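Local coordinates for protein Cg9734-pa (Drosophila melanogaster, PDB 2BK9) that binds heme with its iron held in a hexacoordinate state by two axial protein ligands and probably carries oxygen, at residues Ala26-Phe31 against Val112-Val116; Lys41-Arg45 against Arg57-His61; Ile97-Lys103 against Ile146-Ala152. The protein carries 1 engineered substitution. All blocks are in the same frame, centred on the assembly; numbering follows the deposited sequence. Where two conformers were deposited one is given.

Contact 1: residues Ala26-Phe31 against Val112-Val116. With HEM (protoporphyrin IX containing Fe), chain B.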
loop_
_atom_site.group_PDB
_atom_site.type_symbol
_atom_site.label_atom_id
_atom_site.label_comp_id
_atom_site.label_asym_id
_atom_site.label_seq_id
_atom_site.Cartn_x
_atom_site.Cartn_y
_atom_site.Cartn_z
ATOM N N ALA A 26 -2.706 -9.189 -6.367
ATOM C CA ALA A 26 -1.293 -9.362 -6.713
ATOM C C ALA A 26 -0.400 -8.872 -5.573
ATOM O O ALA A 26 0.595 -9.504 -5.209
ATOM C CB ALA A 26 -0.957 -8.655 -8.016
ATOM N N ILE A 27 -0.733 -7.724 -5.009
ATOM C CA ILE A 27 -0.015 -7.190 -3.880
ATOM C C ILE A 27 -0.083 -8.142 -2.700
ATOM O O ILE A 27 0.946 -8.529 -2.117
ATOM C CB ILE A 27 -0.535 -5.797 -3.501
ATOM C CG1 ILE A 27 -0.222 -4.778 -4.588
ATOM C CG2 ILE A 27 -0.007 -5.376 -2.143
ATOM C CD1 ILE A 27 -0.921 -3.436 -4.436
ATOM N N LEU A 28 -1.297 -8.524 -2.305
ATOM C CA LEU A 28 -1.408 -9.253 -1.059
ATOM C C LEU A 28 -0.969 -10.705 -1.171
ATOM O O LEU A 28 -0.357 -11.225 -0.243
ATOM C CB LEU A 28 -2.823 -9.010 -0.543
ATOM C CG LEU A 28 -3.101 -9.146 0.913
ATOM C CD1 LEU A 28 -2.259 -8.215 1.773
ATOM C CD2 LEU A 28 -4.561 -8.965 1.203
ATOM N N THR A 29 -1.228 -11.368 -2.292
ATOM C CA THR A 29 -0.658 -12.698 -2.450
ATOM C C THR A 29 0.875 -12.659 -2.415
ATOM O O THR A 29 1.481 -13.539 -1.814
ATOM C CB THR A 29 -1.125 -13.457 -3.688
ATOM O OG1 THR A 29 -0.766 -12.740 -4.869
ATOM C CG2 THR A 29 -2.607 -13.756 -3.656
ATOM N N GLN A 30 1.491 -11.651 -3.034
ATOM C CA GLN A 30 2.943 -11.592 -3.037
ATOM C C GLN A 30 3.472 -11.347 -1.622
ATOM O O GLN A 30 4.470 -11.922 -1.211
ATOM C CB GLN A 30 3.456 -10.520 -4.031
ATOM C CG GLN A 30 4.984 -10.406 -4.010
ATOM C CD GLN A 30 5.668 -9.373 -4.894
ATOM O OE1 GLN A 30 6.897 -9.190 -4.783
ATOM N NE2 GLN A 30 4.959 -8.730 -5.804
ATOM N N PHE A 31 2.796 -10.461 -0.908
ATOM C CA PHE A 31 3.145 -10.195 0.480
ATOM C C PHE A 31 3.168 -11.497 1.291
ATOM O O PHE A 31 4.124 -11.776 1.996
ATOM C CB PHE A 31 2.147 -9.197 0.997
ATOM C CG PHE A 31 2.305 -8.771 2.428
ATOM C CD1 PHE A 31 3.475 -8.187 2.911
ATOM C CD2 PHE A 31 1.233 -8.868 3.279
ATOM C CE1 PHE A 31 3.560 -7.722 4.196
ATOM C CE2 PHE A 31 1.311 -8.375 4.566
ATOM C CZ PHE A 31 2.490 -7.804 5.017
ATOM N N VAL A 112 6.719 -4.915 -2.108
ATOM C CA VAL A 112 5.764 -5.668 -2.925
ATOM C C VAL A 112 4.847 -4.730 -3.674
ATOM O O VAL A 112 4.591 -4.949 -4.855
ATOM C CB VAL A 112 4.989 -6.601 -2.040
ATOM C CG1 VAL A 112 3.760 -7.080 -2.720
ATOM C CG2 VAL A 112 5.884 -7.738 -1.492
ATOM N N ILE A 113 4.372 -3.665 -3.047
ATOM C CA ILE A 113 3.549 -2.673 -3.756
ATOM C C ILE A 113 4.320 -2.098 -4.929
ATOM O O ILE A 113 3.821 -2.017 -6.046
ATOM C CB ILE A 113 3.124 -1.545 -2.788
ATOM C CG1 ILE A 113 2.126 -2.091 -1.763
ATOM C CG2 ILE A 113 2.532 -0.372 -3.558
ATOM C CD1 ILE A 113 1.895 -1.119 -0.633
ATOM N N LEU A 114 5.553 -1.674 -4.686
ATOM C CA LEU A 114 6.341 -1.080 -5.757
ATOM C C LEU A 114 6.623 -2.084 -6.871
ATOM O O LEU A 114 6.574 -1.726 -8.048
ATOM C CB LEU A 114 7.623 -0.481 -5.183
ATOM C CG LEU A 114 7.379 0.809 -4.368
ATOM C CD1 LEU A 114 8.610 1.145 -3.558
ATOM C CD2 LEU A 114 6.978 1.969 -5.252
ATOM N N ASP A 115 6.846 -3.339 -6.515
ATOM C CA ASP A 115 7.047 -4.378 -7.490
ATOM C C ASP A 115 5.798 -4.552 -8.379
ATOM O O ASP A 115 5.890 -4.642 -9.600
ATOM C CB ASP A 115 7.383 -5.668 -6.759
ATOM C CG ASP A 115 7.600 -6.783 -7.643
ATOM O OD1 ASP A 115 8.716 -6.831 -8.214
ATOM O OD2 ASP A 115 6.704 -7.646 -7.878
ATOM N N VAL A 116 4.632 -4.625 -7.754
ATOM C CA VAL A 116 3.408 -4.841 -8.490
ATOM C C VAL A 116 3.137 -3.669 -9.431
ATOM O O VAL A 116 2.776 -3.867 -10.580
ATOM C CB VAL A 116 2.249 -5.099 -7.548
ATOM C CG1 VAL A 116 0.890 -4.994 -8.279
ATOM C CG2 VAL A 116 2.396 -6.457 -6.881
HETATM C CHA HEM B . -7.092 -3.909 8.490
HETATM C CHB HEM B . -5.489 -0.768 5.220
HETATM C CHC HEM B . -1.185 -2.783 5.550
HETATM C CHD HEM B . -2.876 -6.179 8.440
HETATM C C1A HEM B . -6.997 -2.847 7.629
HETATM C C2A HEM B . -8.029 -1.827 7.435
HETATM C C3A HEM B . -7.590 -0.921 6.532
HETATM C C4A HEM B . -6.296 -1.390 6.125
HETATM C CMA HEM B . -8.244 0.351 5.959
HETATM C CAA HEM B . -9.368 -1.826 8.180
HETATM C CBA HEM B . -9.192 -1.324 9.612
HETATM C CGA HEM B . -10.526 -1.484 10.293
HETATM O O1A HEM B . -10.872 -2.626 10.719
HETATM O O2A HEM B . -11.239 -0.476 10.422
HETATM C C1B HEM B . -4.172 -1.073 4.971
HETATM C C2B HEM B . -3.306 -0.279 4.146
HETATM C C3B HEM B . -2.090 -0.849 4.242
HETATM C C4B HEM B . -2.173 -1.946 5.158
HETATM C CMB HEM B . -3.744 0.919 3.351
HETATM C CAB HEM B . -0.811 -0.394 3.653
HETATM C CBB HEM B . -0.671 0.218 2.492
HETATM C C1C HEM B . -1.240 -3.873 6.362
HETATM C C2C HEM B . -0.132 -4.744 6.739
HETATM C C3C HEM B . -0.611 -5.732 7.495
HETATM C C4C HEM B . -2.021 -5.486 7.651
HETATM C CMC HEM B . 1.318 -4.504 6.323
HETATM C CAC HEM B . 0.212 -6.856 8.065
HETATM C CBC HEM B . -0.190 -8.075 8.356
HETATM C C1D HEM B . -4.174 -5.890 8.703
HETATM C C2D HEM B . -4.986 -6.581 9.613
HETATM C C3D HEM B . -6.248 -5.926 9.627
HETATM C C4D HEM B . -6.102 -4.825 8.713
HETATM C CMD HEM B . -4.605 -7.832 10.385
HETATM C CAD HEM B . -7.436 -6.321 10.463
HETATM C CBD HEM B . -8.235 -7.409 9.817
HETATM C CGD HEM B . -9.413 -7.852 10.627
HETATM O O1D HEM B . -10.058 -8.862 10.258
HETATM O O2D HEM B . -9.728 -7.194 11.653
HETATM N NA HEM B . -5.940 -2.536 6.841
HETATM N NB HEM B . -3.462 -2.107 5.593
HETATM N NC HEM B . -2.387 -4.351 6.941
HETATM N ND HEM B . -4.859 -4.818 8.174
HETATM FE FE HEM B . -4.192 -3.471 6.872
#
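In the all-helical globin fold, helix 20-34 (helix B) packs here against helix 103-120 (helix G). The short segments 26-31 and 112-116 run at 132° to each other, their axes 9.0 Å apart at closest approach, with Ile-27 and Ile-113 nearest in the backbone (CA to CA 5.8 Å). Val-112 gives up the most surface. Its side chain reaches the backbone of the facing helix: Val-112 CG1 lies 3.2 Å from Ile-27 O, the carbonyl that also accepts the helical hydrogen bond of Phe-31 N, and 3.7 Å from Gln-30 CD. Ile-27, buried between the helices, spreads its branches over several partners, with Ile-27 CG2 3.9 Å from Ile-113 CG1 and Ile-27 CG1 3.9 Å from Val-116 CG1. Gln-30 covers the more exposed flank. Its extended chain (chi1 and chi2 both t) carries the amide past Val-112 and along Val-116 to the aspartate of the facing helix, while its oxygen takes a hydrogen bond from Arg-34 one turn further on. Towards the heme, Phe-31 belongs to the pocket, its CZ 3.7 Å from HEM CMC, so one side of this apolar interface continues into the heme cavity. At the other side a single side-chain hydrogen bond closes it, from Gln-30 NE2 to Asp-115 OD2 at 2.9 Å.

Contact 2: residues Lys41-Arg45 against Arg57-His61. With HEM (protoporphyrin IX containing Fe), chain B.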
loop_
_atom_site.group_PDB
_atom_site.type_symbol
_atom_site.label_atom_id
_atom_site.label_comp_id
_atom_site.label_asym_id
_atom_site.label_seq_id
_atom_site.Cartn_x
_atom_site.Cartn_y
_atom_site.Cartn_z
ATOM N N LYS A 41 -1.852 -12.737 11.127
ATOM C CA LYS A 41 -2.575 -11.602 11.664
ATOM C C LYS A 41 -4.044 -11.592 11.238
ATOM O O LYS A 41 -4.830 -10.875 11.812
ATOM C CB LYS A 41 -1.938 -10.299 11.181
ATOM C CG LYS A 41 -0.525 -10.071 11.609
ATOM C CD LYS A 41 -0.347 -9.817 13.046
ATOM C CE LYS A 41 1.025 -9.356 13.443
ATOM N NZ LYS A 41 1.124 -9.098 14.904
ATOM N N PHE A 42 -4.387 -12.364 10.205
ATOM C CA PHE A 42 -5.711 -12.297 9.577
ATOM C C PHE A 42 -6.535 -13.538 9.894
ATOM O O PHE A 42 -6.010 -14.628 10.055
ATOM C CB PHE A 42 -5.578 -12.195 8.070
ATOM C CG PHE A 42 -5.079 -10.887 7.578
ATOM C CD1 PHE A 42 -5.979 -9.842 7.401
ATOM C CD2 PHE A 42 -3.719 -10.689 7.306
ATOM C CE1 PHE A 42 -5.567 -8.640 6.888
ATOM C CE2 PHE A 42 -3.326 -9.431 6.783
ATOM C CZ PHE A 42 -4.278 -8.456 6.562
ATOM N N PRO A 43 -7.858 -13.428 9.816
ATOM C CA PRO A 43 -8.714 -14.591 10.062
ATOM C C PRO A 43 -8.603 -15.701 9.037
ATOM O O PRO A 43 -8.898 -16.855 9.308
ATOM C CB PRO A 43 -10.119 -13.992 10.060
ATOM C CG PRO A 43 -9.998 -12.638 9.447
ATOM C CD PRO A 43 -8.628 -12.181 9.681
ATOM N N PHE A 44 -8.115 -15.342 7.860
ATOM C CA PHE A 44 -7.870 -16.264 6.779
ATOM C C PHE A 44 -6.482 -16.886 6.827
ATOM O O PHE A 44 -6.021 -17.440 5.829
ATOM C CB PHE A 44 -8.154 -15.617 5.426
ATOM C CG PHE A 44 -7.421 -14.300 5.159
ATOM C CD1 PHE A 44 -6.102 -14.287 4.794
ATOM C CD2 PHE A 44 -8.070 -13.079 5.290
ATOM C CE1 PHE A 44 -5.462 -13.105 4.557
ATOM C CE2 PHE A 44 -7.441 -11.895 5.064
ATOM C CZ PHE A 44 -6.129 -11.919 4.657
ATOM N N ARG A 45 -5.839 -16.850 8.000
ATOM C CA ARG A 45 -4.505 -17.379 8.158
ATOM C C ARG A 45 -4.272 -18.774 7.645
ATOM O O ARG A 45 -3.146 -19.063 7.231
ATOM C CB ARG A 45 -4.080 -17.279 9.637
ATOM C CG ARG A 45 -5.009 -17.969 10.604
ATOM C CD ARG A 45 -4.651 -17.799 12.051
ATOM N NE ARG A 45 -4.694 -16.404 12.495
ATOM C CZ ARG A 45 -5.762 -15.760 12.936
ATOM N NH1 ARG A 45 -6.972 -16.323 12.967
ATOM N NH2 ARG A 45 -5.649 -14.495 13.288
ATOM N N ARG A 57 -12.579 -11.799 3.095
ATOM C CA ARG A 57 -11.824 -10.893 3.915
ATOM C C ARG A 57 -10.485 -10.546 3.287
ATOM O O ARG A 57 -10.014 -9.425 3.424
ATOM C CB ARG A 57 -11.717 -11.454 5.324
ATOM C CG ARG A 57 -13.040 -11.347 6.056
ATOM C CD ARG A 57 -12.985 -11.832 7.486
ATOM N NE ARG A 57 -14.209 -11.448 8.198
ATOM C CZ ARG A 57 -15.411 -11.978 8.013
ATOM N NH1 ARG A 57 -15.590 -12.985 7.189
ATOM N NH2 ARG A 57 -16.473 -11.516 8.693
ATOM N N PHE A 58 -9.844 -11.500 2.620
ATOM C CA PHE A 58 -8.685 -11.170 1.837
ATOM C C PHE A 58 -9.020 -10.107 0.815
ATOM O O PHE A 58 -8.317 -9.112 0.663
ATOM C CB PHE A 58 -8.156 -12.430 1.169
ATOM C CG PHE A 58 -7.038 -12.189 0.193
ATOM C CD1 PHE A 58 -5.715 -12.390 0.535
ATOM C CD2 PHE A 58 -7.312 -11.793 -1.095
ATOM C CE1 PHE A 58 -4.719 -12.163 -0.380
ATOM C CE2 PHE A 58 -6.301 -11.553 -2.001
ATOM C CZ PHE A 58 -4.988 -11.784 -1.642
ATOM N N ARG A 59 -10.118 -10.308 0.105
ATOM C CA ARG A 59 -10.529 -9.365 -0.938
ATOM C C ARG A 59 -10.795 -7.976 -0.373
ATOM O O ARG A 59 -10.440 -6.992 -0.993
ATOM C CB ARG A 59 -11.750 -9.895 -1.670
ATOM C CG ARG A 59 -11.394 -10.887 -2.721
ATOM C CD ARG A 59 -12.417 -10.968 -3.838
ATOM N NE ARG A 59 -13.687 -11.342 -3.259
ATOM C CZ ARG A 59 -14.036 -12.589 -2.958
ATOM N NH1 ARG A 59 -13.232 -13.603 -3.210
ATOM N NH2 ARG A 59 -15.196 -12.845 -2.390
ATOM N N ALA A 60 -11.368 -7.923 0.825
ATOM C CA ALA A 60 -11.633 -6.662 1.436
ATOM C C ALA A 60 -10.327 -5.923 1.741
ATOM O O ALA A 60 -10.233 -4.735 1.510
ATOM C CB ALA A 60 -12.445 -6.885 2.710
ATOM N N HIS A 61 -9.332 -6.617 2.288
ATOM C CA HIS A 61 -8.079 -5.932 2.602
ATOM C C HIS A 61 -7.328 -5.528 1.339
ATOM O O HIS A 61 -6.746 -4.459 1.263
ATOM C CB HIS A 61 -7.185 -6.780 3.531
ATOM C CG HIS A 61 -6.076 -5.992 4.139
ATOM N ND1 HIS A 61 -4.826 -5.877 3.583
ATOM C CD2 HIS A 61 -6.038 -5.239 5.259
ATOM C CE1 HIS A 61 -4.090 -5.073 4.339
ATOM N NE2 HIS A 61 -4.794 -4.681 5.371
HETATM C CHA HEM B . -7.092 -3.909 8.490
HETATM C CHB HEM B . -5.489 -0.768 5.220
HETATM C CHC HEM B . -1.185 -2.783 5.550
HETATM C CHD HEM B . -2.876 -6.179 8.440
HETATM C C1A HEM B . -6.997 -2.847 7.629
HETATM C C2A HEM B . -8.029 -1.827 7.435
HETATM C C3A HEM B . -7.590 -0.921 6.532
HETATM C C4A HEM B . -6.296 -1.390 6.125
HETATM C CMA HEM B . -8.244 0.351 5.959
HETATM C CAA HEM B . -9.368 -1.826 8.180
HETATM C CBA HEM B . -9.192 -1.324 9.612
HETATM C CGA HEM B . -10.526 -1.484 10.293
HETATM O O1A HEM B . -10.872 -2.626 10.719
HETATM O O2A HEM B . -11.239 -0.476 10.422
HETATM C C1B HEM B . -4.172 -1.073 4.971
HETATM C C2B HEM B . -3.306 -0.279 4.146
HETATM C C3B HEM B . -2.090 -0.849 4.242
HETATM C C4B HEM B . -2.173 -1.946 5.158
HETATM C CMB HEM B . -3.744 0.919 3.351
HETATM C CAB HEM B . -0.811 -0.394 3.653
HETATM C CBB HEM B . -0.671 0.218 2.492
HETATM C C1C HEM B . -1.240 -3.873 6.362
HETATM C C2C HEM B . -0.132 -4.744 6.739
HETATM C C3C HEM B . -0.611 -5.732 7.495
HETATM C C4C HEM B . -2.021 -5.486 7.651
HETATM C CMC HEM B . 1.318 -4.504 6.323
HETATM C CAC HEM B . 0.212 -6.856 8.065
HETATM C CBC HEM B . -0.190 -8.075 8.356
HETATM C C1D HEM B . -4.174 -5.890 8.703
HETATM C C2D HEM B . -4.986 -6.581 9.613
HETATM C C3D HEM B . -6.248 -5.926 9.627
HETATM C C4D HEM B . -6.102 -4.825 8.713
HETATM C CMD HEM B . -4.605 -7.832 10.385
HETATM C CAD HEM B . -7.436 -6.321 10.463
HETATM C CBD HEM B . -8.235 -7.409 9.817
HETATM C CGD HEM B . -9.413 -7.852 10.627
HETATM O O1D HEM B . -10.058 -8.862 10.258
HETATM O O2D HEM B . -9.728 -7.194 11.653
HETATM N NA HEM B . -5.940 -2.536 6.841
HETATM N NB HEM B . -3.462 -2.107 5.593
HETATM N NC HEM B . -2.387 -4.351 6.941
HETATM N ND HEM B . -4.859 -4.818 8.174
HETATM FE FE HEM B . -4.192 -3.471 6.872
#
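Phe-42 sets the edge of its ring against the face of the His-61 imidazole, a T-shaped pair with centroids 5.0 Å apart, planes at 74° and a closest approach of 3.8 Å from Phe-42 CE1 to His-61 CD2. This is the distal heme wall of a globin: segment 41-45 lies in the corner between helices 20-34 and 56-75 and carries the phenylalanine that in this family wedges against the heme, and segment 57-61 on helix 56-75 (helix E) carries the distal histidine. One face of the Phe-42 ring covers the methyl HEM CMD, and Phe-42 CZ comes within 3.3 Å of HEM CHD, so the ring touches porphyrin and iron ligand together. The chain then folds into a type I turn from Phe-42 to Arg-45, which swings Phe-44 toward the same helix one turn earlier. There the roles are reversed: Phe-58 offers its edge to the face of Phe-44 (centroids 5.8 Å, planes at 70°), and Phe-58 CB sits over that ring in a CH-pi contact, 4.0 Å from the centroid. The end of Phe-58 leads on to Leu-28 and Thr-29 of helix 20-34. At the solvent side Pro-43 CG packs on Arg-57 CD at 3.7 Å, and Pro-43 CD lies 3.7 Å from the propionate oxygen HEM O1D. Beside Phe-42, His-61 is an axial ligand opposite His-96, with His-61 NE2 2.0 Å from HEM FE.

Contact 3: residues Ile97-Lys103 against Ile146-Ala152. With MG (magnesium ion), chain D; HEM (protoporphyrin IX containing Fe), chain B.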
loop_
_atom_site.group_PDB
_atom_site.type_symbol
_atom_site.label_atom_id
_atom_site.label_comp_id
_atom_site.label_asym_id
_atom_site.label_seq_id
_atom_site.Cartn_x
_atom_site.Cartn_y
_atom_site.Cartn_z
ATOM N N ILE A 97 -2.477 -0.574 14.968
ATOM C CA ILE A 97 -1.875 -0.744 16.297
ATOM C C ILE A 97 -2.420 -1.958 17.030
ATOM O O ILE A 97 -1.645 -2.723 17.616
ATOM C CB ILE A 97 -1.970 0.559 17.088
ATOM C CG1 ILE A 97 -1.000 1.570 16.496
ATOM C CG2 ILE A 97 -1.715 0.306 18.562
ATOM C CD1 ILE A 97 -1.133 2.954 17.084
ATOM N N PRO A 98 -3.730 -2.235 16.966
ATOM C CA PRO A 98 -4.275 -3.433 17.610
ATOM C C PRO A 98 -3.863 -4.753 16.981
ATOM O O PRO A 98 -4.311 -5.786 17.441
ATOM C CB PRO A 98 -5.820 -3.243 17.480
ATOM C CG PRO A 98 -5.953 -1.782 17.347
ATOM C CD PRO A 98 -4.827 -1.382 16.460
ATOM N N ARG A 99 -3.163 -4.714 15.878
ATOM C CA ARG A 99 -2.684 -5.898 15.220
ATOM C C ARG A 99 -1.156 -5.980 15.214
ATOM O O ARG A 99 -0.598 -6.851 14.583
ATOM C CB ARG A 99 -3.197 -5.947 13.778
ATOM C CG ARG A 99 -4.667 -6.100 13.679
ATOM C CD ARG A 99 -5.129 -7.480 14.200
ATOM N NE ARG A 99 -6.579 -7.590 14.027
ATOM C CZ ARG A 99 -7.493 -6.957 14.762
ATOM N NH1 ARG A 99 -7.154 -6.314 15.868
ATOM N NH2 ARG A 99 -8.768 -7.003 14.435
ATOM N N THR A 100 -0.475 -5.083 15.921
ATOM C CA THR A 100 0.975 -5.016 16.019
ATOM C C THR A 100 1.639 -5.320 14.687
ATOM O O THR A 100 2.469 -6.232 14.585
ATOM C CB THR A 100 1.528 -5.881 17.160
ATOM O OG1 THR A 100 1.032 -7.216 17.073
ATOM C CG2 THR A 100 1.181 -5.290 18.522
ATOM N N VAL A 101 1.301 -4.521 13.685
ATOM C CA VAL A 101 1.945 -4.543 12.389
ATOM C C VAL A 101 3.251 -3.756 12.489
ATOM O O VAL A 101 3.234 -2.536 12.701
ATOM C CB VAL A 101 1.032 -4.005 11.283
ATOM C CG1 VAL A 101 1.756 -3.955 9.967
ATOM C CG2 VAL A 101 -0.229 -4.840 11.209
ATOM N N SER A 102 4.367 -4.454 12.400
ATOM C CA SER A 102 5.655 -3.872 12.669
ATOM C C SER A 102 6.121 -3.017 11.512
ATOM O O SER A 102 5.642 -3.131 10.383
ATOM C CB SER A 102 6.656 -4.944 12.913
ATOM O OG SER A 102 6.878 -5.672 11.723
ATOM N N LYS A 103 7.157 -2.216 11.764
ATOM C CA LYS A 103 7.762 -1.508 10.667
ATOM C C LYS A 103 8.359 -2.467 9.622
ATOM O O LYS A 103 8.270 -2.193 8.438
ATOM C CB LYS A 103 8.806 -0.502 11.169
ATOM C CG LYS A 103 8.097 0.638 11.912
ATOM C CD LYS A 103 9.015 1.753 12.353
ATOM C CE LYS A 103 8.192 2.868 12.991
ATOM N NZ LYS A 103 8.920 4.043 13.459
ATOM N N ILE A 146 3.966 4.953 15.124
ATOM C CA ILE A 146 4.159 3.651 15.752
ATOM C C ILE A 146 5.600 3.475 16.132
ATOM O O ILE A 146 6.496 4.112 15.600
ATOM C CB ILE A 146 3.694 2.491 14.834
ATOM C CG1 ILE A 146 4.397 2.545 13.464
ATOM C CG2 ILE A 146 2.187 2.499 14.692
ATOM C CD1 ILE A 146 4.261 1.275 12.699
ATOM N N ASP A 147 5.811 2.573 17.086
ATOM C CA ASP A 147 7.133 2.061 17.388
ATOM C C ASP A 147 7.523 0.969 16.391
ATOM O O ASP A 147 6.757 0.642 15.488
ATOM C CB ASP A 147 7.241 1.652 18.866
ATOM C CG ASP A 147 6.533 0.345 19.238
ATOM O OD1 ASP A 147 6.083 -0.408 18.344
ATOM O OD2 ASP A 147 6.439 0.050 20.463
ATOM N N ASP A 148 8.730 0.444 16.543
ATOM C CA ASP A 148 9.216 -0.518 15.567
ATOM C C ASP A 148 8.296 -1.745 15.499
ATOM O O ASP A 148 8.264 -2.423 14.476
ATOM C CB ASP A 148 10.609 -1.023 15.917
ATOM C CG ASP A 148 11.690 -0.087 15.603
ATOM O OD1 ASP A 148 11.453 0.995 15.062
ATOM O OD2 ASP A 148 12.879 -0.461 15.752
ATOM N N ASP A 149 7.643 -2.133 16.594
ATOM C CA ASP A 149 6.809 -3.320 16.634
ATOM C C ASP A 149 5.361 -3.067 16.271
ATOM O O ASP A 149 4.569 -4.014 16.185
ATOM C CB ASP A 149 6.895 -3.951 18.022
ATOM C CG ASP A 149 8.261 -4.353 18.360
ATOM O OD1 ASP A 149 9.013 -4.902 17.525
ATOM O OD2 ASP A 149 8.695 -4.097 19.474
ATOM N N GLY A 150 5.011 -1.814 15.978
ATOM C CA GLY A 150 3.643 -1.499 15.632
ATOM C C GLY A 150 2.726 -1.102 16.738
ATOM O O GLY A 150 1.538 -0.967 16.513
ATOM N N ASN A 151 3.254 -0.876 17.928
ATOM C CA ASN A 151 2.477 -0.308 18.993
ATOM C C ASN A 151 2.406 1.203 18.866
ATOM O O ASN A 151 3.176 1.811 18.120
ATOM C CB ASN A 151 3.124 -0.636 20.355
ATOM C CG ASN A 151 3.318 -2.124 20.587
ATOM O OD1 ASN A 151 4.488 -2.578 20.642
ATOM N ND2 ASN A 151 2.276 -2.852 20.658
ATOM N N ALA A 152 1.523 1.807 19.618
ATOM C CA ALA A 152 1.548 3.239 19.745
ATOM C C ALA A 152 2.907 3.666 20.325
ATOM O O ALA A 152 3.537 2.914 21.068
ATOM C CB ALA A 152 0.428 3.708 20.652
HETATM MG MG MG D . 7.051 0.672 22.292
HETATM C CHA HEM B . -7.092 -3.909 8.490
HETATM C CHB HEM B . -5.489 -0.768 5.220
HETATM C CHC HEM B . -1.185 -2.783 5.550
HETATM C CHD HEM B . -2.876 -6.179 8.440
HETATM C C1A HEM B . -6.997 -2.847 7.629
HETATM C C2A HEM B . -8.029 -1.827 7.435
HETATM C C3A HEM B . -7.590 -0.921 6.532
HETATM C C4A HEM B . -6.296 -1.390 6.125
HETATM C CMA HEM B . -8.244 0.351 5.959
HETATM C CAA HEM B . -9.368 -1.826 8.180
HETATM C CBA HEM B . -9.192 -1.324 9.612
HETATM C CGA HEM B . -10.526 -1.484 10.293
HETATM O O1A HEM B . -10.872 -2.626 10.719
HETATM O O2A HEM B . -11.239 -0.476 10.422
HETATM C C1B HEM B . -4.172 -1.073 4.971
HETATM C C2B HEM B . -3.306 -0.279 4.146
HETATM C C3B HEM B . -2.090 -0.849 4.242
HETATM C C4B HEM B . -2.173 -1.946 5.158
HETATM C CMB HEM B . -3.744 0.919 3.351
HETATM C CAB HEM B . -0.811 -0.394 3.653
HETATM C CBB HEM B . -0.671 0.218 2.492
HETATM C C1C HEM B . -1.240 -3.873 6.362
HETATM C C2C HEM B . -0.132 -4.744 6.739
HETATM C C3C HEM B . -0.611 -5.732 7.495
HETATM C C4C HEM B . -2.021 -5.486 7.651
HETATM C CMC HEM B . 1.318 -4.504 6.323
HETATM C CAC HEM B . 0.212 -6.856 8.065
HETATM C CBC HEM B . -0.190 -8.075 8.356
HETATM C C1D HEM B . -4.174 -5.890 8.703
HETATM C C2D HEM B . -4.986 -6.581 9.613
HETATM C C3D HEM B . -6.248 -5.926 9.627
HETATM C C4D HEM B . -6.102 -4.825 8.713
HETATM C CMD HEM B . -4.605 -7.832 10.385
HETATM C CAD HEM B . -7.436 -6.321 10.463
HETATM C CBD HEM B . -8.235 -7.409 9.817
HETATM C CGD HEM B . -9.413 -7.852 10.627
HETATM O O1D HEM B . -10.058 -8.862 10.258
HETATM O O2D HEM B . -9.728 -7.194 11.653
HETATM N NA HEM B . -5.940 -2.536 6.841
HETATM N NB HEM B . -3.462 -2.107 5.593
HETATM N NC HEM B . -2.387 -4.351 6.941
HETATM N ND HEM B . -4.859 -4.818 8.174
HETATM FE FE HEM B . -4.192 -3.471 6.872
HETATM O O HOH W 1 0.955 -1.398 13.780
HETATM O O HOH W 2 10.128 3.342 15.799
HETATM O O HOH W 3 7.475 2.741 21.816
HETATM O O HOH W 4 8.988 0.087 21.864
#
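The corner 97-103 meets the C-terminal loop 146-152 through both side-chain and backbone contacts. Ile-97 (m, t) brings CG1 to 3.8 Å from Ile-146 CG2, and its CD1 to 4.0 Å from Ala-152 CB. Lys-103, extended beyond its m chi1, runs along the loop until NZ hydrogen-bonds Phe-143 O and, weakly, Ile-146 O (3.2 Å); water 2 links NZ to Asp-148 OD1. Its backbone donates Lys-103 N to Asp-148 O at 2.9 Å. Ser-102 (p) is the N-cap of helix 103-120, turning its hydroxyl to Ser-105 N. Asp-147, also p, points away: its OD1 accepts Asn-151 N at 2.9 Å, while its OD2 binds MG at 2.0 Å beside waters 3 and 4. Gly-150 CA makes a CA-H...O contact with Val-101 O (3.1 Å); a CB would clash with that oxygen and, at phi 91°, press on the preceding carbonyl. Arg-99 turns the other way, NH2 donating to HEM O2D at 2.9 Å, as befits the FG corner of a globin on the proximal side of its heme.

How the contacts relate
Contact 1 lies nearest the centre of the chain, yet contact 2, further out, is the more buried; contacts 1 and 3 each have a flank open to solvent. Helix 103-120 supplies segment 112-116 of contact 1 and begins at Lys-103 of contact 3, while contacts 1 and 2 use the consecutive helices 20-34 and 56-75, which meet where Leu-28 CD2 packs on Phe-58 CE1 at 3.6 Å. All three touch the heme, with differing chemistry: aliphatic helix packing with one Gln-Asp hydrogen bond in contact 1, aromatic rings and metal ligation in distal contact 2, a backbone hydrogen bond, waters and a magnesium ion in proximal contact 3. Lys-41 NZ, 2.8 Å from Arg-99 O, joins contacts 2 and 3.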